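Local coordinates for protein UlvanLyase-PL25 (Pseudoalteromonas sp. PLSV, PDB 5UAS) that degrades ulvan, the sulfated cell-wall polysaccharide of green seaweeds, as a beta-propeller lyase of polysaccharide lyase family 25, at residues D97-P102 against G117-Q122; G162-A167 against F178-A183; V204-H209 against W221-G226. All coordinates share one frame; numbering follows the deposited sequence.

The three contacts follow one another along the chain, each closing before the next opens. Interaction 1 joins two loops that flank the paired strands 103-106 and 112-116. Interactions 2 and 3 lie further on, in hairpins 165-169/175-180 and 204-211/217-227 of one run of connected antiparallel strands. Centres are about 9 Å apart for interactions 1 and 2 and for 2 and 3, and about 17 Å apart for 1 and 3. N99 of interaction 1 meets Y164 of interaction 2, and Q166 of interaction 2 bonds to the backbone of A223 and A225 in interaction 3. All three reach the same bound glucuronic acid, so propeller loops and strands together build one substrate site.

Interaction 1 of 3, residues D97-P102 against G117-Q122. With 83Y (3-O-sulfo-alpha-L-rhamnopyranose), chain C; BDP (beta-D-glucopyranuronic acid), chain B; 83Y (3-O-sulfo-alpha-L-rhamnopyranose), chain D.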
loop_
_atom_site.group_PDB
_atom_site.type_symbol
_atom_site.label_atom_id
_atom_site.label_comp_id
_atom_site.label_asym_id
_atom_site.label_seq_id
_atom_site.Cartn_x
_atom_site.Cartn_y
_atom_site.Cartn_z
ATOM N N ASP A 97 8.670 2.686 13.278
ATOM C CA ASP A 97 7.878 3.662 12.551
ATOM C C ASP A 97 7.007 2.983 11.488
ATOM O O ASP A 97 5.788 3.196 11.458
ATOM C CB ASP A 97 8.824 4.690 11.939
ATOM C CG ASP A 97 8.100 5.736 11.153
ATOM O OD1 ASP A 97 7.434 5.367 10.178
ATOM O OD2 ASP A 97 8.229 6.919 11.501
ATOM N N ASN A 98 7.620 2.172 10.614
ATOM C CA ASN A 98 6.985 1.314 9.626
ATOM C C ASN A 98 6.549 2.025 8.341
ATOM O O ASN A 98 6.219 1.331 7.362
ATOM C CB ASN A 98 5.743 0.586 10.174
ATOM C CG ASN A 98 6.032 -0.235 11.412
ATOM O OD1 ASN A 98 6.951 -1.056 11.439
ATOM N ND2 ASN A 98 5.225 -0.028 12.454
ATOM N N ASN A 99 6.524 3.358 8.291
ATOM C CA ASN A 99 5.967 4.031 7.122
ATOM C C ASN A 99 6.928 4.049 5.951
ATOM O O ASN A 99 6.533 4.460 4.861
ATOM C CB ASN A 99 5.543 5.457 7.479
ATOM C CG ASN A 99 4.291 5.469 8.354
ATOM O OD1 ASN A 99 3.174 5.446 7.848
ATOM N ND2 ASN A 99 4.479 5.486 9.672
ATOM N N GLY A 100 8.146 3.547 6.143
ATOM C CA GLY A 100 9.105 3.437 5.070
ATOM C C GLY A 100 9.446 2.017 4.660
ATOM O O GLY A 100 10.459 1.807 3.993
ATOM N N LYS A 101 8.581 1.040 4.966
ATOM C CA LYS A 101 8.763 -0.302 4.424
ATOM C C LYS A 101 8.771 -0.228 2.898
ATOM O O LYS A 101 8.271 0.740 2.312
ATOM C CB LYS A 101 7.667 -1.247 4.949
ATOM C CG LYS A 101 6.241 -0.872 4.473
ATOM C CD LYS A 101 5.137 -1.827 5.077
ATOM C CE LYS A 101 4.607 -1.369 6.459
ATOM N NZ LYS A 101 4.048 0.065 6.428
ATOM N N PRO A 102 9.369 -1.199 2.222
ATOM C CA PRO A 102 9.785 -0.967 0.833
ATOM C C PRO A 102 8.705 -1.183 -0.219
ATOM O O PRO A 102 7.771 -1.979 -0.062
ATOM C CB PRO A 102 10.924 -1.974 0.626
ATOM C CG PRO A 102 10.514 -3.146 1.544
ATOM C CD PRO A 102 9.976 -2.429 2.791
ATOM N N GLY A 117 12.091 4.029 3.306
ATOM C CA GLY A 117 12.750 4.802 4.342
ATOM C C GLY A 117 12.122 6.141 4.699
ATOM O O GLY A 117 12.543 6.769 5.695
ATOM N N GLY A 118 11.118 6.595 3.956
ATOM C CA GLY A 118 10.597 7.943 4.162
ATOM C C GLY A 118 9.394 7.975 5.094
ATOM O O GLY A 118 8.499 7.118 5.024
ATOM N N HIS A 119 9.412 8.945 5.996
ATOM C CA HIS A 119 8.236 9.362 6.752
ATOM C C HIS A 119 8.214 10.884 6.779
ATOM O O HIS A 119 7.970 11.522 7.816
ATOM C CB HIS A 119 8.215 8.760 8.162
ATOM C CG HIS A 119 6.864 8.823 8.805
ATOM N ND1 HIS A 119 6.619 8.318 10.059
ATOM C CD2 HIS A 119 5.678 9.314 8.356
ATOM C CE1 HIS A 119 5.348 8.507 10.375
ATOM N NE2 HIS A 119 4.749 9.101 9.353
ATOM N N GLY A 120 8.481 11.460 5.618
ATOM C CA GLY A 120 8.229 12.872 5.349
ATOM C C GLY A 120 9.463 13.742 5.444
ATOM O O GLY A 120 9.343 14.961 5.327
ATOM N N GLY A 121 10.641 13.158 5.693
ATOM C CA GLY A 121 11.866 13.938 5.788
ATOM C C GLY A 121 11.942 14.688 7.105
ATOM O O GLY A 121 11.156 14.475 8.024
ATOM N N GLN A 122 12.895 15.614 7.165
ATOM C CA GLN A 122 13.106 16.439 8.344
ATOM C C GLN A 122 13.802 17.717 7.892
ATOM O O GLN A 122 14.190 17.849 6.730
ATOM C CB GLN A 122 13.930 15.708 9.427
ATOM C CG GLN A 122 15.305 15.192 8.958
ATOM C CD GLN A 122 15.322 13.662 8.697
ATOM O OE1 GLN A 122 14.916 12.870 9.559
ATOM N NE2 GLN A 122 15.811 13.251 7.515
HETATM C C1 83Y C . -0.749 5.214 9.174
HETATM C C2 83Y C . -0.079 3.911 8.770
HETATM C C3 83Y C . 0.222 3.038 10.002
HETATM C C4 83Y C . -0.999 2.846 10.908
HETATM C C5 83Y C . -1.659 4.185 11.176
HETATM C C6 83Y C . -2.992 3.979 11.898
HETATM O O1S 83Y C . 2.352 0.161 8.818
HETATM O O2 83Y C . -0.923 3.228 7.879
HETATM O O2S 83Y C . 2.488 1.201 11.085
HETATM O O3 83Y C . 0.690 1.786 9.542
HETATM O O3S 83Y C . 2.992 2.444 9.078
HETATM O O5 83Y C . -1.883 4.951 9.989
HETATM S S 83Y C . 2.187 1.365 9.650
HETATM O O4 83Y C . -0.596 2.321 12.191
HETATM C C1 BDP B . 1.806 8.611 12.023
HETATM C C2 BDP B . 0.553 7.858 12.524
HETATM C C3 BDP B . -0.438 7.892 11.403
HETATM C C4 BDP B . 0.109 7.322 10.148
HETATM C C5 BDP B . 1.359 8.007 9.760
HETATM C C6 BDP B . 1.258 9.271 8.839
HETATM O O2 BDP B . 0.924 6.522 12.886
HETATM O O3 BDP B . -1.033 9.189 11.230
HETATM O O4 BDP B . 0.212 5.894 9.982
HETATM O O5 BDP B . 2.324 8.127 10.755
HETATM O O6A BDP B . 0.240 9.492 8.175
HETATM O O6B BDP B . 2.236 10.034 8.749
HETATM C C1 83Y D . 2.753 13.548 13.873
HETATM C C2 83Y D . 2.208 12.398 14.708
HETATM C C3 83Y D . 1.393 11.451 13.843
HETATM C C4 83Y D . 2.271 10.907 12.717
HETATM C C5 83Y D . 2.752 12.125 11.921
HETATM C C6 83Y D . 3.643 11.764 10.748
HETATM O O1 83Y D . 1.667 14.359 13.407
HETATM O O1S 83Y D . -1.107 9.146 15.508
HETATM O O2 83Y D . 3.283 11.688 15.325
HETATM O O2S 83Y D . -1.150 11.563 15.676
HETATM O O3 83Y D . 0.816 10.425 14.650
HETATM O O3S 83Y D . -1.405 10.484 13.531
HETATM O O5 83Y D . 3.496 13.021 12.766
HETATM S S 83Y D . -0.718 10.415 14.841
HETATM O O4 83Y D . 1.504 10.018 11.890
#
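D97 and H119 both carry CG anti to the backbone N (chi1 179° and -163°), which turns the carboxylate and the imidazole toward each other. ND1 of H119 donates to OD2 of D97 at 2.6 Å. The bond is nearly straight, stays close to the ring plane and uses the syn lone pair of OD2. The carboxylate stands almost perpendicular to the ring. This bond helps fix the ring rotation and leaves NE2 aimed at the sugar. H119 NE2 donates to carboxylate oxygen O6B of the glucuronic acid at 2.7 Å.

N99 has CG beside the backbone N instead (chi1 -72°), and its amide stacks over one face of the H119 ring. N99 ND2 lies 3.2 Å from CE1 of H119, above the rim. N99 CB makes a CH-pi contact, 3.9 Å from the ring centroid. D97 secures this group as well. Its OD1 accepts from the backbone N of N99 at 2.9 Å, an Asx turn, and also from N99 ND2. One carboxylate thus positions both the ring and the amide stacked on it. OD2 of D97 has a second partner in H135.

The backbones meet at G100 and G117, where G117 N donates to G100 O at 2.8 Å. The 97-102 loop also binds the sulfate of the 3-O-sulfo-rhamnose of chain C. The bent chain of K101 brings NZ to sulfate oxygen O1S at 2.9 Å, and NZ also donates to N98 O. N98 ND2 reaches O2S of the same sulfate at 3.3 Å.

N99 OD1 makes a weak hydrogen bond to the hydroxyl of Y164, the probable proton acceptor. Two loops flanking paired strands 103-106 and 112-116 of the beta-propeller therefore form one wall of the ulvan-binding site of this PL25 lyase, recognising both uronate and sulfate.

Interaction 2 of 3, residues G162-A167 against F178-A183; sequences GTYNQA and FFRHGA. With BDP (beta-D-glucopyranuronic acid), chain B.
A beta bulge shifts the register by one residue between the pairs T163-R180 and Q166-F178. Y164 and N165 lie in the bulge, opposite F179. Y164 has a positive phi (73°), and the chain turns a corner there. Backbone bonds close both ends: R180 N donates to T163 O at 2.8 Å, and Q166 N to F178 O at 2.9 Å. Each pair has a second, reciprocal bond.

R180 is the main side chain of this contact. Its CG is anti to the backbone N (chi1 -179°) and the chain bends at chi3, which lays it alongside T163 and Y164. CE2 of Y164 sits over one face of the guanidinium, 3.7 Å from R180 CZ, with the ring steeply inclined to it. The backbone of A183 covers the opposite face. R180 NH2 donates to T163 OG1 at 3.1 Å, and the hydroxyl in turn donates a hydrogen bond to G182 O at 3.0 Å. R180 NE also donates to G182 O, from the other face of that carbonyl.

So fixed, R180 grips the glucuronic acid carboxylate with two nearly straight bonds, NH1 to O6A at 2.9 Å and NH2 to O6B at 2.8 Å. H119 and Y222 also bond this sugar. T163 and G182 are second-shell residues to the carboxylate, positioning R180. A bulged beta hairpin here places Y164, the probable proton acceptor, beside a carboxylate-binding arginine, in the active site of the PL25 propeller.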
loop_
_atom_site.group_PDB
_atom_site.type_symbol
_atom_site.label_atom_id
_atom_site.label_comp_id
_atom_site.label_asym_id
_atom_site.label_seq_id
_atom_site.Cartn_x
_atom_site.Cartn_y
_atom_site.Cartn_z
ATOM N N GLY A 162 8.939 12.462 1.565
ATOM C CA GLY A 162 8.042 11.456 1.030
ATOM C C GLY A 162 7.583 10.463 2.080
ATOM O O GLY A 162 8.352 10.097 2.987
ATOM N N THR A 163 6.327 10.037 1.953
ATOM C CA THR A 163 5.758 8.890 2.644
ATOM C C THR A 163 4.849 8.180 1.650
ATOM O O THR A 163 4.183 8.830 0.834
ATOM C CB THR A 163 4.908 9.266 3.894
ATOM O OG1 THR A 163 5.533 10.287 4.671
ATOM C CG2 THR A 163 4.726 8.042 4.792
ATOM N N TYR A 164 4.804 6.843 1.750
ATOM C CA TYR A 164 3.866 5.973 1.037
ATOM C C TYR A 164 4.165 5.829 -0.445
ATOM O O TYR A 164 3.326 6.162 -1.294
ATOM C CB TYR A 164 2.408 6.439 1.233
ATOM C CG TYR A 164 2.031 6.533 2.697
ATOM C CD1 TYR A 164 2.126 5.425 3.517
ATOM C CD2 TYR A 164 1.667 7.753 3.265
ATOM C CE1 TYR A 164 1.778 5.497 4.872
ATOM C CE2 TYR A 164 1.343 7.852 4.619
ATOM C CZ TYR A 164 1.400 6.701 5.417
ATOM O OH TYR A 164 1.095 6.774 6.761
ATOM N N ASN A 165 5.338 5.281 -0.748
ATOM C CA ASN A 165 5.759 5.042 -2.126
ATOM C C ASN A 165 4.879 4.047 -2.849
ATOM O O ASN A 165 4.665 2.924 -2.375
ATOM C CB ASN A 165 7.193 4.523 -2.125
ATOM C CG ASN A 165 8.137 5.524 -1.572
ATOM O OD1 ASN A 165 8.172 6.679 -2.014
ATOM N ND2 ASN A 165 8.896 5.115 -0.580
ATOM N N GLN A 166 4.440 4.417 -4.047
ATOM C CA GLN A 166 3.680 3.514 -4.889
ATOM C C GLN A 166 4.224 3.681 -6.288
ATOM O O GLN A 166 4.166 4.779 -6.843
ATOM C CB GLN A 166 2.184 3.815 -4.806
ATOM C CG GLN A 166 1.762 3.883 -3.330
ATOM C CD GLN A 166 0.329 4.321 -3.134
ATOM O OE1 GLN A 166 -0.579 3.815 -3.779
ATOM N NE2 GLN A 166 0.120 5.203 -2.190
ATOM N N ALA A 167 4.796 2.614 -6.836
ATOM C CA ALA A 167 5.588 2.704 -8.058
ATOM C C ALA A 167 4.868 1.986 -9.189
ATOM O O ALA A 167 4.489 0.824 -9.042
ATOM C CB ALA A 167 6.980 2.096 -7.842
ATOM N N PHE A 178 4.266 7.636 -7.019
ATOM C CA PHE A 178 3.276 8.380 -6.254
ATOM C C PHE A 178 3.635 8.301 -4.770
ATOM O O PHE A 178 4.017 7.231 -4.267
ATOM C CB PHE A 178 1.886 7.783 -6.461
ATOM C CG PHE A 178 1.387 7.911 -7.861
ATOM C CD1 PHE A 178 1.814 7.034 -8.838
ATOM C CD2 PHE A 178 0.504 8.933 -8.202
ATOM C CE1 PHE A 178 1.381 7.164 -10.139
ATOM C CE2 PHE A 178 0.063 9.067 -9.503
ATOM C CZ PHE A 178 0.520 8.184 -10.477
ATOM N N PHE A 179 3.455 9.415 -4.068
ATOM C CA PHE A 179 3.692 9.479 -2.627
ATOM C C PHE A 179 3.098 10.769 -2.062
ATOM O O PHE A 179 2.732 11.699 -2.795
ATOM C CB PHE A 179 5.205 9.396 -2.295
ATOM C CG PHE A 179 6.055 10.429 -3.007
ATOM C CD1 PHE A 179 6.497 10.210 -4.310
ATOM C CD2 PHE A 179 6.391 11.627 -2.381
ATOM C CE1 PHE A 179 7.279 11.169 -4.982
ATOM C CE2 PHE A 179 7.177 12.587 -3.022
ATOM C CZ PHE A 179 7.623 12.351 -4.343
ATOM N N ARG A 180 3.051 10.829 -0.735
ATOM C CA ARG A 180 2.742 12.067 -0.033
ATOM C C ARG A 180 4.029 12.859 0.196
ATOM O O ARG A 180 5.001 12.326 0.749
ATOM C CB ARG A 180 2.049 11.741 1.280
ATOM C CG ARG A 180 1.660 12.980 2.061
ATOM C CD ARG A 180 1.069 12.541 3.399
ATOM N NE ARG A 180 2.096 11.940 4.260
ATOM C CZ ARG A 180 1.873 11.370 5.439
ATOM N NH1 ARG A 180 0.625 11.252 5.914
ATOM N NH2 ARG A 180 2.908 10.873 6.136
ATOM N N HIS A 181 4.026 14.134 -0.213
ATOM C CA HIS A 181 5.243 14.962 -0.244
ATOM C C HIS A 181 5.492 15.592 1.129
ATOM O O HIS A 181 5.512 16.813 1.310
ATOM C CB HIS A 181 5.100 16.020 -1.335
ATOM C CG HIS A 181 6.375 16.695 -1.772
ATOM N ND1 HIS A 181 7.120 17.515 -0.951
ATOM C CD2 HIS A 181 6.980 16.733 -2.987
ATOM C CE1 HIS A 181 8.151 18.002 -1.628
ATOM N NE2 HIS A 181 8.086 17.549 -2.871
ATOM N N GLY A 182 5.683 14.716 2.114
ATOM C CA GLY A 182 5.915 15.133 3.491
ATOM C C GLY A 182 5.106 14.298 4.473
ATOM O O GLY A 182 4.776 13.129 4.204
ATOM N N ALA A 183 4.821 14.882 5.638
ATOM C CA ALA A 183 4.015 14.212 6.664
ATOM C C ALA A 183 2.544 14.566 6.445
ATOM O O ALA A 183 2.156 14.796 5.299
ATOM C CB ALA A 183 4.512 14.583 8.063
HETATM C C1 BDP B . 1.806 8.611 12.023
HETATM C C2 BDP B . 0.553 7.858 12.524
HETATM C C3 BDP B . -0.438 7.892 11.403
HETATM C C4 BDP B . 0.109 7.322 10.148
HETATM C C5 BDP B . 1.359 8.007 9.760
HETATM C C6 BDP B . 1.258 9.271 8.839
HETATM O O2 BDP B . 0.924 6.522 12.886
HETATM O O3 BDP B . -1.033 9.189 11.230
HETATM O O4 BDP B . 0.212 5.894 9.982
HETATM O O5 BDP B . 2.324 8.127 10.755
HETATM O O6A BDP B . 0.240 9.492 8.175
HETATM O O6B BDP B . 2.236 10.034 8.749
#

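Interaction 3 of 3, residues V204-H209 against W221-G226. With BDP (beta-D-glucopyranuronic acid), chain B; EDO (1,2-ethanediol), chain I.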
loop_
_atom_site.group_PDB
_atom_site.type_symbol
_atom_site.label_atom_id
_atom_site.label_comp_id
_atom_site.label_asym_id
_atom_site.label_seq_id
_atom_site.Cartn_x
_atom_site.Cartn_y
_atom_site.Cartn_z
ATOM N N VAL A 204 4.565 16.584 -9.256
ATOM C CA VAL A 204 3.306 17.167 -9.724
ATOM C C VAL A 204 2.245 16.883 -8.669
ATOM O O VAL A 204 1.960 15.712 -8.391
ATOM C CB VAL A 204 2.885 16.567 -11.075
ATOM C CG1 VAL A 204 1.532 17.132 -11.531
ATOM C CG2 VAL A 204 3.959 16.799 -12.148
ATOM N N SER A 205 1.657 17.934 -8.085
ATOM C CA SER A 205 0.628 17.750 -7.052
ATOM C C SER A 205 -0.707 17.350 -7.666
ATOM O O SER A 205 -1.194 17.995 -8.600
ATOM C CB SER A 205 0.427 19.028 -6.227
ATOM O OG SER A 205 1.600 19.351 -5.491
ATOM N N PHE A 206 -1.319 16.281 -7.134
ATOM C CA PHE A 206 -2.665 15.944 -7.575
ATOM C C PHE A 206 -3.701 15.985 -6.462
ATOM O O PHE A 206 -4.906 15.948 -6.764
ATOM C CB PHE A 206 -2.691 14.573 -8.285
ATOM C CG PHE A 206 -2.337 13.390 -7.393
ATOM C CD1 PHE A 206 -3.324 12.740 -6.671
ATOM C CD2 PHE A 206 -1.028 12.944 -7.285
ATOM C CE1 PHE A 206 -3.013 11.635 -5.846
ATOM C CE2 PHE A 206 -0.710 11.843 -6.472
ATOM C CZ PHE A 206 -1.706 11.197 -5.743
ATOM N N LEU A 207 -3.288 16.109 -5.196
ATOM C CA LEU A 207 -4.233 16.315 -4.097
ATOM C C LEU A 207 -3.672 17.404 -3.211
ATOM O O LEU A 207 -2.499 17.363 -2.846
ATOM C CB LEU A 207 -4.482 15.035 -3.262
ATOM C CG LEU A 207 -5.454 14.032 -3.890
ATOM C CD1 LEU A 207 -5.356 12.706 -3.102
ATOM C CD2 LEU A 207 -6.910 14.509 -3.905
ATOM N N LYS A 208 -4.500 18.393 -2.905
ATOM C CA LYS A 208 -4.058 19.590 -2.221
ATOM C C LYS A 208 -4.273 19.492 -0.718
ATOM O O LYS A 208 -5.382 19.195 -0.263
ATOM C CB LYS A 208 -4.859 20.782 -2.751
ATOM C CG LYS A 208 -4.515 22.123 -2.096
ATOM C CD LYS A 208 -3.275 22.732 -2.721
ATOM C CE LYS A 208 -3.107 24.171 -2.294
ATOM N NZ LYS A 208 -1.868 24.756 -2.921
ATOM N N HIS A 209 -3.252 19.842 0.049
ATOM C CA HIS A 209 -3.458 20.128 1.462
ATOM C C HIS A 209 -3.602 21.635 1.623
ATOM O O HIS A 209 -3.002 22.412 0.874
ATOM C CB HIS A 209 -2.302 19.603 2.329
ATOM C CG HIS A 209 -1.144 20.547 2.424
ATOM N ND1 HIS A 209 -0.249 20.734 1.392
ATOM C CD2 HIS A 209 -0.746 21.374 3.418
ATOM C CE1 HIS A 209 0.647 21.640 1.745
ATOM N NE2 HIS A 209 0.377 22.032 2.974
ATOM N N TRP A 221 -4.790 13.730 3.181
ATOM C CA TRP A 221 -5.266 12.659 2.307
ATOM C C TRP A 221 -4.437 11.401 2.447
ATOM O O TRP A 221 -3.261 11.439 2.814
ATOM C CB TRP A 221 -5.210 13.057 0.831
ATOM C CG TRP A 221 -5.950 14.291 0.500
ATOM C CD1 TRP A 221 -5.419 15.549 0.358
ATOM C CD2 TRP A 221 -7.349 14.412 0.201
ATOM N NE1 TRP A 221 -6.399 16.437 0.014
ATOM C CE2 TRP A 221 -7.595 15.774 -0.082
ATOM C CE3 TRP A 221 -8.419 13.510 0.161
ATOM C CZ2 TRP A 221 -8.878 16.264 -0.414
ATOM C CZ3 TRP A 221 -9.678 13.983 -0.158
ATOM C CH2 TRP A 221 -9.906 15.361 -0.449
ATOM N N TYR A 222 -5.046 10.291 2.050
ATOM C CA TYR A 222 -4.310 9.047 1.847
ATOM C C TYR A 222 -4.802 8.427 0.544
ATOM O O TYR A 222 -5.985 8.128 0.418
ATOM C CB TYR A 222 -4.503 8.078 3.037
ATOM C CG TYR A 222 -3.915 8.582 4.337
ATOM C CD1 TYR A 222 -4.674 9.320 5.223
ATOM C CD2 TYR A 222 -2.603 8.279 4.699
ATOM C CE1 TYR A 222 -4.134 9.788 6.429
ATOM C CE2 TYR A 222 -2.060 8.740 5.906
ATOM C CZ TYR A 222 -2.832 9.499 6.760
ATOM O OH TYR A 222 -2.333 9.979 7.961
ATOM N N ALA A 223 -3.891 8.190 -0.397
ATOM C CA ALA A 223 -4.233 7.672 -1.717
ATOM C C ALA A 223 -3.606 6.298 -1.939
ATOM O O ALA A 223 -2.597 5.947 -1.330
ATOM C CB ALA A 223 -3.751 8.646 -2.809
ATOM N N TRP A 224 -4.224 5.529 -2.832
ATOM C CA TRP A 224 -3.685 4.286 -3.358
ATOM C C TRP A 224 -3.786 4.404 -4.869
ATOM O O TRP A 224 -4.892 4.564 -5.408
ATOM C CB TRP A 224 -4.497 3.080 -2.848
ATOM C CG TRP A 224 -3.842 1.710 -3.041
ATOM C CD1 TRP A 224 -3.060 1.031 -2.138
ATOM C CD2 TRP A 224 -3.921 0.878 -4.204
ATOM N NE1 TRP A 224 -2.663 -0.162 -2.671
ATOM C CE2 TRP A 224 -3.171 -0.287 -3.941
ATOM C CE3 TRP A 224 -4.559 1.007 -5.438
ATOM C CZ2 TRP A 224 -3.060 -1.306 -4.851
ATOM C CZ3 TRP A 224 -4.435 -0.021 -6.358
ATOM C CH2 TRP A 224 -3.699 -1.167 -6.053
ATOM N N ALA A 225 -2.648 4.362 -5.551
ATOM C CA ALA A 225 -2.621 4.434 -7.001
ATOM C C ALA A 225 -2.232 3.082 -7.575
ATOM O O ALA A 225 -1.332 2.416 -7.053
ATOM C CB ALA A 225 -1.644 5.524 -7.465
ATOM N N GLY A 226 -2.896 2.681 -8.664
ATOM C CA GLY A 226 -2.515 1.466 -9.352
ATOM C C GLY A 226 -2.832 1.574 -10.828
ATOM O O GLY A 226 -3.423 2.556 -11.287
HETATM C C1 BDP B . 1.806 8.611 12.023
HETATM C C2 BDP B . 0.553 7.858 12.524
HETATM C C3 BDP B . -0.438 7.892 11.403
HETATM C C4 BDP B . 0.109 7.322 10.148
HETATM C C5 BDP B . 1.359 8.007 9.760
HETATM C C6 BDP B . 1.258 9.271 8.839
HETATM O O2 BDP B . 0.924 6.522 12.886
HETATM O O3 BDP B . -1.033 9.189 11.230
HETATM O O4 BDP B . 0.212 5.894 9.982
HETATM O O5 BDP B . 2.324 8.127 10.755
HETATM O O6A BDP B . 0.240 9.492 8.175
HETATM O O6B BDP B . 2.236 10.034 8.749
HETATM C C1 EDO I . 1.269 23.376 -1.396
HETATM O O1 EDO I . -0.126 23.063 -1.278
HETATM C C2 EDO I . 1.535 24.805 -0.935
HETATM O O2 EDO I . 1.172 24.929 0.443
#
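L207 on W221 is the main apolar packing. The two side chains cross at about a right angle, and the leucine lies over one face of the indole. L207 CB makes a CH-pi contact with the five-membered ring, 4.0 Å from its centroid. CD2 of L207 lies over the middle of the indole, 4.1 Å from W221 CE2. In W221, chi1 of -56° swings the indole toward L207, and chi2 of 98° turns its face to the leucine. A223 extends the apolar patch. Its CB meets L207 CD1 at 4.4 Å and approaches the edge of the F206 ring, 4.3 Å from CE1. The F206 ring also stacks with W273.

One hydrogen bond joins the segments. W221 NE1 donates to K208 O at 3.0 Å. The bond is fairly straight and the oxygen lies in the indole plane, although the donor stands well above the carbonyl plane. It satisfies the indole N-H and helps hold the ring in place. W221 O in turn accepts from W188 NE1.

Two residues of the segments also hold bound molecules. Y222 points away from 204-209, and its OH donates to O6A of the glucuronic acid at 2.6 Å. K208 NZ donates to O1 of an ethanediol, probably from the crystallisation liquor, at 2.9 Å.

F206 and L207 both face W188, forming a classic beta bulge in strand 204-211. The axes of strands 204-207 and 221-226 come within 9.5 Å and run at 105° to each other. The contact packs side chains within the hairpin of strands 204-211 and 217-227, part of the antiparallel strands of the beta-propeller.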